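Local structure of putative uncharacterized protein (Bacteroides vulgatus, 4F7A) at residues Lys225-Glu228 with Gly232-Glu235. The protein probably binds glycans, perhaps mucin O-glycans, at the cell surface as a SusD-like outer-membrane lipoprotein with a TPR-like helical fold. Sequence-based numbering, arbitrary orientation.
Sequences KALE and GVIE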
loop_
_atom_site.group_PDB
_atom_site.type_symbol
_atom_site.label_atom_id
_atom_site.label_comp_id
_atom_site.label_asym_id
_atom_site.label_seq_id
_atom_site.Cartn_x
_atom_site.Cartn_y
_atom_site.Cartn_z
ATOM N N LYS A 225 5.344 8.583 19.885
ATOM C CA LYS A 225 6.513 9.149 19.236
ATOM C C LYS A 225 6.183 9.855 17.919
ATOM O O LYS A 225 6.667 10.979 17.690
ATOM C CB LYS A 225 7.584 8.075 19.015
ATOM C CG LYS A 225 8.261 7.612 20.314
ATOM C CD LYS A 225 9.578 6.823 20.072
ATOM C CE LYS A 225 9.390 5.635 19.204
ATOM N NZ LYS A 225 10.580 4.707 19.125
ATOM N N ALA A 226 5.379 9.201 17.080
ATOM C CA ALA A 226 4.958 9.747 15.802
ATOM C C ALA A 226 4.243 11.087 15.933
ATOM O O ALA A 226 4.567 12.036 15.226
ATOM C CB ALA A 226 4.063 8.748 15.056
ATOM N N LEU A 227 3.312 11.165 16.872
ATOM C CA LEU A 227 2.442 12.326 16.987
ATOM C C LEU A 227 2.938 13.398 17.969
ATOM O O LEU A 227 2.363 14.476 18.018
ATOM C CB LEU A 227 1.017 11.877 17.295
ATOM C CG LEU A 227 0.324 11.183 16.118
ATOM C CD1 LEU A 227 -0.957 10.438 16.573
ATOM C CD2 LEU A 227 0.023 12.240 15.012
ATOM N N GLU A 228 4.010 13.128 18.724
ATOM C CA GLU A 228 4.617 14.161 19.564
ATOM C C GLU A 228 5.906 14.717 18.981
ATOM O O GLU A 228 6.400 15.719 19.446
ATOM C CB GLU A 228 4.879 13.629 20.970
ATOM C CG GLU A 228 3.595 13.355 21.718
ATOM C CD GLU A 228 3.806 13.089 23.187
ATOM O OE1 GLU A 228 4.834 12.450 23.548
ATOM O OE2 GLU A 228 2.924 13.514 23.966
ATOM N N GLY A 232 6.272 17.181 13.162
ATOM C CA GLY A 232 4.897 17.031 12.700
ATOM C C GLY A 232 4.700 15.818 11.817
ATOM O O GLY A 232 5.640 15.068 11.582
ATOM N N VAL A 233 3.453 15.634 11.360
ATOM C CA VAL A 233 3.095 14.597 10.408
ATOM C C VAL A 233 2.433 15.288 9.219
ATOM O O VAL A 233 2.103 16.481 9.278
ATOM C CB VAL A 233 2.148 13.539 11.020
ATOM C CG1 VAL A 233 2.846 12.734 12.158
ATOM C CG2 VAL A 233 0.834 14.176 11.543
ATOM N N ILE A 234 2.266 14.551 8.133
ATOM C CA ILE A 234 1.711 15.122 6.911
ATOM C C ILE A 234 0.232 15.422 7.110
ATOM O O ILE A 234 -0.536 14.543 7.490
ATOM C CB ILE A 234 1.954 14.184 5.707
ATOM C CG1 ILE A 234 3.470 14.010 5.482
ATOM C CG2 ILE A 234 1.306 14.774 4.424
ATOM C CD1 ILE A 234 3.811 12.905 4.533
ATOM N N GLU A 235 -0.156 16.680 6.866
ATOM C CA GLU A 235 -1.535 17.149 7.052
ATOM C C GLU A 235 -2.164 17.755 5.801
ATOM O O GLU A 235 -3.386 17.811 5.705
ATOM C CB GLU A 235 -1.558 18.200 8.174
ATOM C CG GLU A 235 -1.230 17.576 9.527
ATOM C CD GLU A 235 -1.277 18.553 10.684
ATOM O OE1 GLU A 235 -1.555 19.736 10.464
ATOM O OE2 GLU A 235 -1.040 18.128 11.831
#
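Val233 turns its side chain back onto the last turn of helix 216-228 and meets the side chain of Leu227 and the backbone O of Ala226. The apolar part of the contact lies between branched tips: CD2 of Leu227 faces both methyls of Val233, 4.0 Å from CG1 and 4.1 Å from CG2. The side chain of Leu227 sets out away from the loop, so it is the length of leucine and the fork at CG that bring one methyl back to the valine. In Val233, CG1 stands anti to the carbonyl carbon (chi1 -65°), which turns this methyl to the helix.

The same CG1 also packs on a polar atom, 3.6 Å from the carbonyl O of Ala226. The small Ala226 itself packs on Leu205 of helix 193-210.

Gly232, just before Val233, has phi 89° and psi -180°, where a CB would collide with the preceding carbonyl O, so glycine suits the place. Its carbonyl O accepts a hydrogen bond from Asn201, and the N of Ile234 is bonded to Ser202, while Val233 and Leu227 both touch Arg341 of helix 334-346.

This is plain structural packing in the TPR-like helical fold of the SusD family. With just 104 Å² buried, by methyl groups and one carbonyl O, the chain's return past its own helix end rests on shape and apolar burial, while polar bonds hold the loop to helix 193-210.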